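Long-range contacts in Bm4233, isoform b (Brugia malayi, PDB 6ANY), which probably binds and transports sterols as a venom allergen-like protein of the CAP superfamily from a filarial parasite: residues E2-L8 and W51-E56; M40-M46 and Y178-P183; S58-A63 and A162-Y166. One frame throughout, in Å; residues are numbered along the deposited sequence.

Along the chain the segments come in the order 2-8, 40-46, 51-56, 58-63, 162-166 and 178-183, so interactions 1 and 2 interlock, whereas interaction 3 opens only after interaction 1 has closed and lies between the two halves of interaction 2. Interactions 1 and 3 share helix 53-63; their centres are 10 Å apart and they touch, with Leu55 CD1 3.4 Å from His165 O. Interaction 2 lies on the opposite side of the chain's centre, 30 Å from interaction 1 and 28 Å from interaction 3, centre to centre. Two contacts tie one CAP helix to the N-terminal loop and central sheet, while interaction 2 joins the loop after helix 10-28 to the segment following strand 159-167.

Interaction 1. Residues E2-L8 and W51-E56; sequences ECPGGRL and WSCQLE
A disulfide anchors the irregular N-terminal segment 2-8 to the N-capped start of core helix 53-63. Cys3 to Gly6 form a type II beta turn, closed by Gly6 N to Cys3 O at 3.1 Å (Gly5 phi 71°). Segment 51-56 leaves a strand at Trp51; Ser52 N-caps the helix, its OG accepting from Leu55 N at 3.2 Å. Cys3 and Cys53, both m with CA atoms 5.4 Å apart, join SG to SG at 2.0 Å (chi3 -75°). The Cys3 sulfur is the main bump, filling the notch between indole edge and carboxylate: Cys3 SG lies 4.4 Å from the centroid of the Trp51 five-membered ring, 80° off its normal, a sulfur-aromatic contact, and 3.1 Å from Glu56 OE1. Trp51 NE1 donates to Glu56 OE1 at 2.9 Å, so the notch's two walls are bonded together. Extended Glu56 (chi1, chi2 t) reaches the hollow behind the turn: its OE2 lies 3.9 Å from Gly6 CA, where a CB would clash, and 3.5 Å from Leu8 CB. A water bridges Arg7 N and Glu56 OE2, 2.9 Å from each. Leu8 CD2 packs on Trp51 CH2 at 3.8 Å. Helix 10-28 adds Arg13, salt-bridged to Glu56, and strand 145-153 receives Leu8 and Trp51.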
ATOM      1  N   GLU A   2     -17.874   2.697  -3.694  1.00 21.98           N
ATOM      2  CA  GLU A   2     -18.566   3.896  -4.138  1.00 22.92           C
ATOM      3  C   GLU A   2     -18.218   4.978  -3.146  1.00 21.68           C
ATOM      4  O   GLU A   2     -18.343   4.749  -1.964  1.00 26.01           O
ATOM      5  CB  GLU A   2     -20.056   3.652  -4.098  1.00 26.26           C
ATOM      6  CG  GLU A   2     -20.505   2.387  -4.884  1.00 29.29           C
ATOM      7  CD  GLU A   2     -20.604   2.618  -6.391  1.00 32.52           C
ATOM      8  OE1 GLU A   2     -20.430   3.787  -6.815  1.00 35.65           O
ATOM      9  OE2 GLU A   2     -20.835   1.623  -7.149  1.00 41.71           O
ATOM     10  N   CYS A   3     -17.704   6.120  -3.580  1.00 18.22           N
ATOM     11  CA  CYS A   3     -17.310   7.173  -2.652  1.00 20.00           C
ATOM     12  C   CYS A   3     -17.898   8.434  -3.175  1.00 19.95           C
ATOM     13  O   CYS A   3     -17.512   8.883  -4.233  1.00 19.26           O
ATOM     14  CB  CYS A   3     -15.789   7.311  -2.459  1.00 18.40           C
ATOM     15  SG  CYS A   3     -14.971   5.882  -1.699  1.00 19.80           S
ATOM     16  N   PRO A   4     -18.884   8.977  -2.464  1.00 21.49           N
ATOM     17  CA  PRO A   4     -19.540  10.227  -2.884  1.00 22.07           C
ATOM     18  C   PRO A   4     -18.542  11.358  -3.012  1.00 22.16           C
ATOM     19  O   PRO A   4     -17.669  11.502  -2.201  1.00 21.57           O
ATOM     20  CB  PRO A   4     -20.499  10.504  -1.742  1.00 22.56           C
ATOM     21  CG  PRO A   4     -20.881   9.107  -1.252  1.00 22.09           C
ATOM     22  CD  PRO A   4     -19.572   8.353  -1.326  1.00 21.73           C
ATOM     23  N   GLY A   5     -18.678  12.127  -4.073  1.00 22.57           N
ATOM     24  CA  GLY A   5     -17.766  13.208  -4.387  1.00 20.59           C
ATOM     25  C   GLY A   5     -16.384  12.791  -4.846  1.00 18.63           C
ATOM     26  O   GLY A   5     -15.554  13.619  -4.961  1.00 19.44           O
ATOM     27  N   GLY A   6     -16.113  11.519  -5.034  1.00 17.42           N
ATOM     28  CA  GLY A   6     -14.809  11.077  -5.466  1.00 17.59           C
ATOM     29  C   GLY A   6     -14.533  11.227  -6.956  1.00 18.07           C
ATOM     30  O   GLY A   6     -15.432  11.363  -7.802  1.00 17.45           O
ATOM     31  N   ARG A   7     -13.259  11.189  -7.284  1.00 18.02           N
ATOM     32  CA  ARG A   7     -12.799  11.358  -8.671  1.00 17.71           C
ATOM     33  C   ARG A   7     -12.214  10.069  -9.207  1.00 16.67           C
ATOM     34  O   ARG A   7     -11.650  10.049 -10.291  1.00 15.65           O
ATOM     35  CB  ARG A   7     -11.762  12.454  -8.724  1.00 18.57           C
ATOM     36  CG  ARG A   7     -12.310  13.717  -8.120  1.00 18.71           C
ATOM     37  CD  ARG A   7     -11.461  14.895  -8.410  1.00 19.98           C
ATOM     38  NE  ARG A   7     -12.162  16.098  -8.043  1.00 22.50           N
ATOM     39  CZ  ARG A   7     -11.670  17.316  -8.214  1.00 23.20           C
ATOM     40  NH1 ARG A   7     -10.446  17.495  -8.697  1.00 24.57           N
ATOM     41  NH2 ARG A   7     -12.424  18.349  -7.890  1.00 24.10           N
ATOM     42  N   LEU A   8     -12.330   9.008  -8.425  1.00 14.44           N
ATOM     43  CA  LEU A   8     -11.955   7.694  -8.892  1.00 15.17           C
ATOM     44  C   LEU A   8     -13.191   6.913  -9.299  1.00 15.17           C
ATOM     45  O   LEU A   8     -14.293   7.185  -8.807  1.00 15.58           O
ATOM     46  CB  LEU A   8     -11.211   6.964  -7.749  1.00 16.44           C
ATOM     47  CG  LEU A   8      -9.683   7.004  -7.807  1.00 17.77           C
ATOM     48  CD1 LEU A   8      -9.174   8.345  -7.312  1.00 20.35           C
ATOM     49  CD2 LEU A   8      -9.070   5.906  -6.966  1.00 18.95           C
ATOM     50  N   TRP A  51     -10.977  -0.438   1.431  1.00 13.57           N
ATOM     51  CA  TRP A  51     -11.060   0.874   0.899  1.00 14.16           C
ATOM     52  C   TRP A  51     -11.749   1.803   1.838  1.00 14.84           C
ATOM     53  O   TRP A  51     -12.870   1.506   2.331  1.00 17.12           O
ATOM     54  CB  TRP A  51     -11.780   0.892  -0.448  1.00 14.49           C
ATOM     55  CG  TRP A  51     -11.583   2.219  -1.180  1.00 14.11           C
ATOM     56  CD1 TRP A  51     -12.418   3.254  -1.147  1.00 14.58           C
ATOM     57  CD2 TRP A  51     -10.453   2.650  -1.978  1.00 13.50           C
ATOM     58  NE1 TRP A  51     -11.918   4.326  -1.856  1.00 13.46           N
ATOM     59  CE2 TRP A  51     -10.739   3.948  -2.427  1.00 13.14           C
ATOM     60  CE3 TRP A  51      -9.285   2.038  -2.423  1.00 13.56           C
ATOM     61  CZ2 TRP A  51      -9.892   4.661  -3.259  1.00 13.06           C
ATOM     62  CZ3 TRP A  51      -8.454   2.764  -3.271  1.00 13.77           C
ATOM     63  CH2 TRP A  51      -8.772   4.066  -3.665  1.00 12.28           C
ATOM     64  N   SER A  52     -11.136   2.977   2.047  1.00 13.74           N
ATOM     65  CA  SER A  52     -11.743   4.031   2.894  1.00 13.16           C
ATOM     66  C   SER A  52     -11.928   5.330   2.040  1.00 14.49           C
ATOM     67  O   SER A  52     -10.926   5.863   1.504  1.00 14.34           O
ATOM     68  CB  SER A  52     -10.839   4.300   4.117  1.00 13.32           C
ATOM     69  OG  SER A  52     -11.168   5.512   4.751  1.00 13.35           O
ATOM     70  N   CYS A  53     -13.181   5.723   1.811  1.00 13.53           N
ATOM     71  CA  CYS A  53     -13.562   6.991   1.214  1.00 16.11           C
ATOM     72  C   CYS A  53     -12.963   8.219   1.933  1.00 18.25           C
ATOM     73  O   CYS A  53     -12.537   9.202   1.286  1.00 18.23           O
ATOM     74  CB  CYS A  53     -15.074   7.125   1.067  1.00 15.56           C
ATOM     75  SG  CYS A  53     -15.812   5.761   0.118  1.00 16.88           S
ATOM     76  N   GLN A  54     -12.902   8.166   3.250  1.00 17.94           N
ATOM     77  CA  GLN A  54     -12.270   9.214   4.040  1.00 18.24           C
ATOM     78  C   GLN A  54     -10.814   9.364   3.643  1.00 14.83           C
ATOM     79  O   GLN A  54     -10.353  10.473   3.501  1.00 15.18           O
ATOM     80  CB  GLN A  54     -12.435   8.895   5.523  1.00 20.85           C
ATOM     81  CG  GLN A  54     -11.682   9.799   6.493  1.00 26.38           C
ATOM     82  CD  GLN A  54     -12.285   9.832   7.919  1.00 31.23           C
ATOM     83  OE1 GLN A  54     -13.254   9.086   8.269  1.00 35.45           O
ATOM     84  NE2 GLN A  54     -11.776  10.765   8.712  1.00 29.54           N
ATOM     85  N   LEU A  55     -10.105   8.247   3.489  1.00 13.85           N
ATOM     86  CA  LEU A  55      -8.705   8.253   3.088  1.00 14.48           C
ATOM     87  C   LEU A  55      -8.550   8.732   1.635  1.00 14.55           C
ATOM     88  O   LEU A  55      -7.638   9.455   1.323  1.00 14.47           O
ATOM     89  CB  LEU A  55      -8.006   6.920   3.331  1.00 13.53           C
ATOM     90  CG  LEU A  55      -7.862   6.468   4.807  1.00 13.22           C
ATOM     91  CD1 LEU A  55      -6.947   5.287   4.841  1.00 12.94           C
ATOM     92  CD2 LEU A  55      -7.266   7.641   5.592  1.00 13.61           C
ATOM     93  N   GLU A  56      -9.441   8.293   0.762  1.00 13.69           N
ATOM     94  CA  GLU A  56      -9.451   8.759  -0.594  1.00 12.05           C
ATOM     95  C   GLU A  56      -9.648  10.217  -0.633  1.00 12.37           C
ATOM     96  O   GLU A  56      -9.068  10.861  -1.479  1.00 13.02           O
ATOM     97  CB  GLU A  56     -10.545   8.045  -1.399  1.00 11.80           C
ATOM     98  CG  GLU A  56     -11.060   8.804  -2.602  1.00 10.93           C
ATOM     99  CD  GLU A  56     -11.887   7.940  -3.544  1.00 10.73           C
ATOM    100  OE1 GLU A  56     -12.404   6.886  -3.188  1.00 10.61           O
ATOM    101  OE2 GLU A  56     -12.107   8.334  -4.696  1.00 10.41           O
TER
HETATM  102  O   HOH W   1     -11.032  10.974  -5.424  1.00 10.66           O

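Interaction 2. Residues M40-M46 and Y178-P183; sequences MPRGKNM and YELGEP
A minimal, weakly bonded antiparallel ladder pairs 40-46 with 178-183, pinning the loop after helix 10-28 to the chain that follows strand 159-167. Gly43 and Leu180 form a non-hydrogen-bonded pair (CA-CA 4.5 Å), flanked by Gly181 N to Arg42 O (3.2 Å) and Lys44 N to Glu179 O (2.9 Å). Tyr178, chi1 p, is most covered: its OH donates to Pro41 O at 2.7 Å, its ring edge meets Gly43 CA (CE2, 3.7 Å), where a side chain would clash, and Met46 CE reaches its CG at 3.7 Å. Tyr178 and Met46 also pack on helix 10-28, at Leu27 and at Arg24 and Ile28. Lys44, chi1 p then extended, lays CD 3.8 Å from Gly181 CA and CB 3.1 Å from Glu182 O. Arg42 (m, t, p) is salt-bridged to Glu182: Arg42 NE donates to Glu182 OE2 at 3.0 Å, and Arg42 NH2 weakly to Glu182 OE1 at 2.9 Å. Pro183 CG lies over the guanidinium face. Asn45 ND2 donates to Glu179 OE1 at 3.1 Å.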
ATOM      1  N   MET A  40      10.848 -13.988   1.412  1.00 19.94           N
ATOM      2  CA  MET A  40      10.447 -13.321   2.613  1.00 18.86           C
ATOM      3  C   MET A  40       9.752 -14.303   3.506  1.00 17.64           C
ATOM      4  O   MET A  40       9.214 -15.275   3.023  1.00 18.86           O
ATOM      5  CB  MET A  40       9.545 -12.145   2.258  1.00 18.54           C
ATOM      6  CG  MET A  40      10.337 -11.004   1.609  1.00 19.00           C
ATOM      7  SD  MET A  40      11.304 -10.018   2.810  1.00 18.99           S
ATOM      8  CE  MET A  40      10.099  -9.026   3.651  1.00 18.33           C
ATOM      9  N   PRO A  41       9.771 -14.060   4.814  1.00 18.57           N
ATOM     10  CA  PRO A  41       9.280 -15.080   5.757  1.00 19.28           C
ATOM     11  C   PRO A  41       7.779 -15.142   5.737  1.00 17.34           C
ATOM     12  O   PRO A  41       7.143 -14.134   5.505  1.00 18.95           O
ATOM     13  CB  PRO A  41       9.770 -14.564   7.129  1.00 19.35           C
ATOM     14  CG  PRO A  41      10.136 -13.127   6.924  1.00 18.49           C
ATOM     15  CD  PRO A  41      10.570 -13.033   5.506  1.00 17.90           C
ATOM     16  N   ARG A  42       7.232 -16.306   6.000  1.00 16.72           N
ATOM     17  CA  ARG A  42       5.795 -16.476   6.160  1.00 17.97           C
ATOM     18  C   ARG A  42       5.269 -15.661   7.318  1.00 15.98           C
ATOM     19  O   ARG A  42       5.964 -15.490   8.309  1.00 16.71           O
ATOM     20  CB  ARG A  42       5.392 -17.951   6.292  1.00 20.96           C
ATOM     21  CG  ARG A  42       5.495 -18.703   4.967  1.00 21.81           C
ATOM     22  CD  ARG A  42       5.358 -20.231   5.122  1.00 23.28           C
ATOM     23  NE  ARG A  42       3.978 -20.664   5.271  1.00 24.13           N
ATOM     24  CZ  ARG A  42       3.142 -20.933   4.272  1.00 24.81           C
ATOM     25  NH1 ARG A  42       3.538 -20.797   3.022  1.00 27.42           N
ATOM     26  NH2 ARG A  42       1.903 -21.357   4.526  1.00 23.34           N
ATOM     27  N   GLY A  43       4.072 -15.100   7.134  1.00 15.01           N
ATOM     28  CA  GLY A  43       3.461 -14.187   8.055  1.00 16.43           C
ATOM     29  C   GLY A  43       2.070 -14.547   8.529  1.00 16.64           C
ATOM     30  O   GLY A  43       1.365 -15.310   7.850  1.00 18.47           O
ATOM     31  N   LYS A  44       1.722 -14.045   9.729  1.00 16.52           N
ATOM     32  CA  LYS A  44       0.393 -14.222  10.318  1.00 16.37           C
ATOM     33  C   LYS A  44      -0.122 -12.882  10.722  1.00 15.23           C
ATOM     34  O   LYS A  44       0.633 -11.867  10.764  1.00 16.10           O
ATOM     35  CB  LYS A  44       0.409 -15.180  11.502  1.00 18.67           C
ATOM     36  CG  LYS A  44       1.069 -14.606  12.752  1.00 21.60           C
ATOM     37  CD  LYS A  44       1.115 -15.633  13.853  1.00 23.83           C
ATOM     38  CE  LYS A  44       1.071 -14.953  15.197  1.00 30.82           C
ATOM     39  NZ  LYS A  44       1.675 -15.884  16.221  1.00 38.25           N
ATOM     40  N   ASN A  45      -1.413 -12.835  10.961  1.00 14.17           N
ATOM     41  CA  ASN A  45      -2.113 -11.591  11.298  1.00 14.16           C
ATOM     42  C   ASN A  45      -1.895 -10.404  10.301  1.00 13.58           C
ATOM     43  O   ASN A  45      -1.901  -9.252  10.693  1.00 13.16           O
ATOM     44  CB  ASN A  45      -1.809 -11.164  12.724  1.00 15.57           C
ATOM     45  CG  ASN A  45      -2.452 -12.073  13.750  1.00 17.73           C
ATOM     46  OD1 ASN A  45      -3.545 -12.543  13.566  1.00 19.84           O
ATOM     47  ND2 ASN A  45      -1.745 -12.318  14.826  1.00 18.50           N
ATOM     48  N   MET A  46      -1.712 -10.696   9.020  1.00 14.63           N
ATOM     49  CA  MET A  46      -1.581  -9.628   8.015  1.00 15.28           C
ATOM     50  C   MET A  46      -3.022  -9.248   7.668  1.00 14.90           C
ATOM     51  O   MET A  46      -3.766 -10.059   7.152  1.00 16.25           O
ATOM     52  CB  MET A  46      -0.805 -10.128   6.808  1.00 16.02           C
ATOM     53  CG  MET A  46      -0.831  -9.245   5.569  1.00 16.55           C
ATOM     54  SD  MET A  46       0.356  -7.902   5.775  1.00 16.49           S
ATOM     55  CE  MET A  46       1.850  -8.702   5.401  1.00 14.53           C
ATOM     56  N   TYR A 178       5.504  -7.092   9.636  1.00 17.93           N
ATOM     57  CA  TYR A 178       4.402  -7.995   9.895  1.00 18.23           C
ATOM     58  C   TYR A 178       4.849  -9.132  10.809  1.00 17.95           C
ATOM     59  O   TYR A 178       6.010  -9.367  10.939  1.00 18.11           O
ATOM     60  CB  TYR A 178       3.806  -8.547   8.590  1.00 17.26           C
ATOM     61  CG  TYR A 178       4.738  -9.338   7.693  1.00 16.57           C
ATOM     62  CD1 TYR A 178       5.506  -8.696   6.737  1.00 16.94           C
ATOM     63  CD2 TYR A 178       4.791 -10.742   7.748  1.00 17.56           C
ATOM     64  CE1 TYR A 178       6.346  -9.388   5.898  1.00 17.29           C
ATOM     65  CE2 TYR A 178       5.655 -11.476   6.915  1.00 17.79           C
ATOM     66  CZ  TYR A 178       6.453 -10.793   5.987  1.00 19.55           C
ATOM     67  OH  TYR A 178       7.315 -11.478   5.123  1.00 17.09           O
ATOM     68  N   GLU A 179       3.913  -9.801  11.467  1.00 19.56           N
ATOM     69  CA  GLU A 179       4.248 -10.875  12.444  1.00 20.61           C
ATOM     70  C   GLU A 179       4.656 -12.160  11.707  1.00 17.46           C
ATOM     71  O   GLU A 179       4.008 -12.558  10.749  1.00 17.95           O
ATOM     72  CB  GLU A 179       3.094 -11.210  13.398  1.00 21.11           C
ATOM     73  CG  GLU A 179       2.574 -10.051  14.184  1.00 25.37           C
ATOM     74  CD  GLU A 179       1.336 -10.435  15.014  1.00 29.03           C
ATOM     75  OE1 GLU A 179       1.227 -11.681  15.329  1.00 27.62           O
ATOM     76  OE2 GLU A 179       0.518  -9.482  15.314  1.00 23.60           O
ATOM     77  N   LEU A 180       5.735 -12.783  12.175  1.00 16.34           N
ATOM     78  CA  LEU A 180       6.185 -14.092  11.693  1.00 16.64           C
ATOM     79  C   LEU A 180       5.265 -15.204  12.154  1.00 16.13           C
ATOM     80  O   LEU A 180       4.961 -15.324  13.328  1.00 13.73           O
ATOM     81  CB  LEU A 180       7.578 -14.405  12.171  1.00 18.48           C
ATOM     82  CG  LEU A 180       8.677 -13.412  11.698  1.00 20.86           C
ATOM     83  CD1 LEU A 180      10.014 -13.899  12.167  1.00 23.70           C
ATOM     84  CD2 LEU A 180       8.711 -13.332  10.193  1.00 20.77           C
ATOM     85  N   GLY A 181       4.740 -15.956  11.200  1.00 15.84           N
ATOM     86  CA  GLY A 181       3.832 -17.039  11.521  1.00 15.18           C
ATOM     87  C   GLY A 181       3.285 -17.664  10.277  1.00 17.57           C
ATOM     88  O   GLY A 181       3.811 -17.506   9.169  1.00 16.31           O
ATOM     89  N   GLU A 182       2.170 -18.335  10.435  1.00 19.55           N
ATOM     90  CA  GLU A 182       1.451 -18.945   9.305  1.00 20.41           C
ATOM     91  C   GLU A 182       0.197 -18.114   8.912  1.00 20.12           C
ATOM     92  O   GLU A 182      -0.538 -17.600   9.782  1.00 18.22           O
ATOM     93  CB  GLU A 182       1.084 -20.369   9.748  1.00 24.31           C
ATOM     94  CG  GLU A 182       0.705 -21.290   8.633  1.00 31.28           C
ATOM     95  CD  GLU A 182       1.886 -21.845   7.820  1.00 29.90           C
ATOM     96  OE1 GLU A 182       1.580 -22.756   7.002  1.00 30.16           O
ATOM     97  OE2 GLU A 182       3.055 -21.397   7.998  1.00 26.43           O
ATOM     98  N   PRO A 183      -0.085 -17.994   7.608  1.00 19.45           N
ATOM     99  CA  PRO A 183      -1.338 -17.383   7.200  1.00 20.40           C
ATOM    100  C   PRO A 183      -2.558 -18.088   7.824  1.00 20.89           C
ATOM    101  O   PRO A 183      -2.558 -19.294   7.990  1.00 21.49           O
ATOM    102  CB  PRO A 183      -1.303 -17.519   5.681  1.00 20.65           C
ATOM    103  CG  PRO A 183       0.157 -17.570   5.359  1.00 19.78           C
ATOM    104  CD  PRO A 183       0.675 -18.444   6.429  1.00 21.36           C
TER
HETATM  105  O   HOH W   2       1.016  -9.078  10.788  1.00 11.74           O

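Interaction 3. Residues S58-A63 and A162-Y166; sequences SAQRWA and AICHY
His165 lays one face of its imidazole over Ala59, whose CB sits 4.0 Å from the ring centroid and 15° off the ring normal, a CH-pi contact. At the ring edge ND1 donates to Ser58 OG at 2.8 Å; Ser58 is chi1 p, and its OG is also hydrogen-bonded to Leu55 O one turn back in the helix. The far nitrogen, NE2, is hydrogen-bonded to Glu81. Segment 58-63 is regular alpha helix and 162-166 extended strand. Their axes come within 7.4 Å and run nearly antiparallel, at 151°, with Ala59 and Ile163 nearest in register (CA-CA 5.5 Å). So close an approach is possible because Ala59 and Ala63, one turn apart, present only methyl groups to the strand: Ala59 CB is 3.5 Å from Ile163 O. In the alternation of the strand, Ile163 and His165 point at the helix, Ala162 and Cys164 away from it. Ile163 (chi1 and chi2 both m) fits its side chain among three helix residues, with CD1 3.6 Å from Trp62 CD1 at the indole edge, CG1 3.7 Å from Ala63 CB and CG2 4.1 Å from Ala59 CB. Trp62, chi1 t, has its NE1 bonded to Gly69 O. The sequence from Ile163 to Tyr166 belongs to a CAP signature motif, and the packing is that of the family's alpha-beta-alpha sandwich. Helix 53-63 covers one face of the sheet; strand 159-167 runs between strands 145-153 and 80-87, with Cys164 disulfide-bonded to Cys148 and, like Tyr166, touching Trp107 of helix 99-108.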
ATOM      1  N   SER A  58      -8.724  12.582   1.567  1.00 12.33           N
ATOM      2  CA  SER A  58      -7.539  13.307   1.937  1.00 13.05           C
ATOM      3  C   SER A  58      -6.448  13.124   0.867  1.00 13.39           C
ATOM      4  O   SER A  58      -5.705  14.085   0.539  1.00 11.95           O
ATOM      5  CB  SER A  58      -6.997  12.899   3.306  1.00 13.01           C
ATOM      6  OG  SER A  58      -6.859  11.504   3.355  1.00 15.43           O
ATOM      7  N   ALA A  59      -6.331  11.912   0.341  1.00 12.89           N
ATOM      8  CA  ALA A  59      -5.341  11.618  -0.715  1.00 12.67           C
ATOM      9  C   ALA A  59      -5.629  12.377  -1.994  1.00 13.18           C
ATOM     10  O   ALA A  59      -4.725  12.894  -2.619  1.00 13.82           O
ATOM     11  CB  ALA A  59      -5.329  10.157  -0.996  1.00 13.31           C
ATOM     12  N   GLN A  60      -6.901  12.429  -2.378  1.00 13.56           N
ATOM     13  CA  GLN A  60      -7.355  13.199  -3.545  1.00 14.36           C
ATOM     14  C   GLN A  60      -7.075  14.690  -3.370  1.00 15.36           C
ATOM     15  O   GLN A  60      -6.620  15.334  -4.333  1.00 16.53           O
ATOM     16  CB  GLN A  60      -8.876  12.993  -3.799  1.00 13.14           C
ATOM     17  CG  GLN A  60      -9.331  13.546  -5.104  1.00 12.67           C
ATOM     18  CD  GLN A  60      -8.628  12.916  -6.278  1.00 12.81           C
ATOM     19  OE1 GLN A  60      -8.686  11.732  -6.427  1.00 12.94           O
ATOM     20  NE2 GLN A  60      -7.951  13.705  -7.106  1.00 11.11           N
ATOM     21  N   ARG A  61      -7.318  15.237  -2.169  1.00 16.07           N
ATOM     22  CA  ARG A  61      -7.047  16.650  -1.953  1.00 18.37           C
ATOM     23  C   ARG A  61      -5.602  16.967  -2.267  1.00 16.76           C
ATOM     24  O   ARG A  61      -5.341  18.021  -2.857  1.00 15.08           O
ATOM     25  CB  ARG A  61      -7.424  17.190  -0.567  1.00 22.33           C
ATOM     26  CG  ARG A  61      -8.942  17.394  -0.416  1.00 29.56           C
ATOM     27  CD  ARG A  61      -9.307  17.999   0.946  1.00 33.67           C
ATOM     28  NE  ARG A  61      -9.091  17.043   2.051  1.00 40.82           N
ATOM     29  CZ  ARG A  61     -10.018  16.230   2.601  1.00 39.74           C
ATOM     30  NH1 ARG A  61     -11.282  16.196   2.185  1.00 41.87           N
ATOM     31  NH2 ARG A  61      -9.672  15.427   3.585  1.00 40.63           N
ATOM     32  N   TRP A  62      -4.689  16.042  -1.892  1.00 14.94           N
ATOM     33  CA  TRP A  62      -3.311  16.236  -2.148  1.00 13.92           C
ATOM     34  C   TRP A  62      -2.922  16.041  -3.591  1.00 13.38           C
ATOM     35  O   TRP A  62      -2.222  16.879  -4.128  1.00 14.42           O
ATOM     36  CB  TRP A  62      -2.429  15.429  -1.190  1.00 15.10           C
ATOM     37  CG  TRP A  62      -1.009  15.700  -1.419  1.00 15.45           C
ATOM     38  CD1 TRP A  62      -0.087  14.844  -1.906  1.00 15.73           C
ATOM     39  CD2 TRP A  62      -0.356  16.959  -1.260  1.00 16.33           C
ATOM     40  NE1 TRP A  62       1.123  15.482  -2.022  1.00 15.23           N
ATOM     41  CE2 TRP A  62       0.995  16.770  -1.605  1.00 14.95           C
ATOM     42  CE3 TRP A  62      -0.771  18.212  -0.766  1.00 16.31           C
ATOM     43  CZ2 TRP A  62       1.940  17.770  -1.505  1.00 15.75           C
ATOM     44  CZ3 TRP A  62       0.171  19.231  -0.694  1.00 17.01           C
ATOM     45  CH2 TRP A  62       1.511  19.002  -1.063  1.00 16.45           C
ATOM     46  N   ALA A  63      -3.487  15.037  -4.253  1.00 12.20           N
ATOM     47  CA  ALA A  63      -3.267  14.785  -5.654  1.00 12.10           C
ATOM     48  C   ALA A  63      -3.621  15.944  -6.557  1.00 12.21           C
ATOM     49  O   ALA A  63      -2.929  16.218  -7.541  1.00 12.17           O
ATOM     50  CB  ALA A  63      -4.058  13.531  -6.081  1.00 13.33           C
ATOM     51  N   ALA A 162      -0.355   9.818  -8.482  1.00 12.76           N
ATOM     52  CA  ALA A 162      -1.217   8.998  -7.668  1.00 12.89           C
ATOM     53  C   ALA A 162      -0.776   9.085  -6.194  1.00 13.28           C
ATOM     54  O   ALA A 162       0.385   8.935  -5.888  1.00 13.91           O
ATOM     55  CB  ALA A 162      -1.176   7.577  -8.151  1.00 13.25           C
ATOM     56  N   ILE A 163      -1.720   9.308  -5.306  1.00 12.69           N
ATOM     57  CA  ILE A 163      -1.451   9.428  -3.880  1.00 13.13           C
ATOM     58  C   ILE A 163      -2.306   8.400  -3.123  1.00 12.33           C
ATOM     59  O   ILE A 163      -3.489   8.311  -3.312  1.00 13.07           O
ATOM     60  CB  ILE A 163      -1.809  10.837  -3.338  1.00 12.15           C
ATOM     61  CG1 ILE A 163      -1.205  11.965  -4.219  1.00 12.13           C
ATOM     62  CG2 ILE A 163      -1.424  10.942  -1.879  1.00 12.77           C
ATOM     63  CD1 ILE A 163       0.271  12.075  -4.250  1.00 12.32           C
ATOM     64  N   CYS A 164      -1.674   7.613  -2.278  1.00 12.97           N
ATOM     65  CA  CYS A 164      -2.394   6.651  -1.446  1.00 13.47           C
ATOM     66  C   CYS A 164      -2.111   6.971   0.004  1.00 13.45           C
ATOM     67  O   CYS A 164      -0.941   7.220   0.372  1.00 13.47           O
ATOM     68  CB  CYS A 164      -2.043   5.216  -1.808  1.00 14.02           C
ATOM     69  SG  CYS A 164      -2.758   4.546  -3.310  1.00 16.24           S
ATOM     70  N   HIS A 165      -3.180   6.973   0.793  1.00 13.69           N
ATOM     71  CA  HIS A 165      -3.167   7.092   2.261  1.00 14.04           C
ATOM     72  C   HIS A 165      -3.557   5.804   2.969  1.00 13.73           C
ATOM     73  O   HIS A 165      -4.470   5.091   2.549  1.00 12.45           O
ATOM     74  CB  HIS A 165      -4.100   8.197   2.706  1.00 13.95           C
ATOM     75  CG  HIS A 165      -3.553   9.563   2.449  1.00 14.61           C
ATOM     76  ND1 HIS A 165      -4.269  10.711   2.687  1.00 14.21           N
ATOM     77  CD2 HIS A 165      -2.341   9.961   2.008  1.00 13.62           C
ATOM     78  CE1 HIS A 165      -3.522  11.758   2.420  1.00 12.92           C
ATOM     79  NE2 HIS A 165      -2.339  11.330   2.027  1.00 13.39           N
ATOM     80  N   TYR A 166      -2.862   5.523   4.064  1.00 14.55           N
ATOM     81  CA  TYR A 166      -3.003   4.238   4.779  1.00 14.32           C
ATOM     82  C   TYR A 166      -3.250   4.479   6.229  1.00 16.21           C
ATOM     83  O   TYR A 166      -2.635   5.363   6.817  1.00 17.77           O
ATOM     84  CB  TYR A 166      -1.738   3.401   4.646  1.00 14.69           C
ATOM     85  CG  TYR A 166      -1.221   3.234   3.210  1.00 14.78           C
ATOM     86  CD1 TYR A 166      -0.596   4.268   2.554  1.00 13.84           C
ATOM     87  CD2 TYR A 166      -1.379   2.035   2.534  1.00 14.20           C
ATOM     88  CE1 TYR A 166      -0.134   4.113   1.253  1.00 13.31           C
ATOM     89  CE2 TYR A 166      -0.957   1.880   1.264  1.00 13.60           C
ATOM     90  CZ  TYR A 166      -0.326   2.908   0.616  1.00 13.43           C
ATOM     91  OH  TYR A 166       0.095   2.623  -0.662  1.00 11.41           O
TER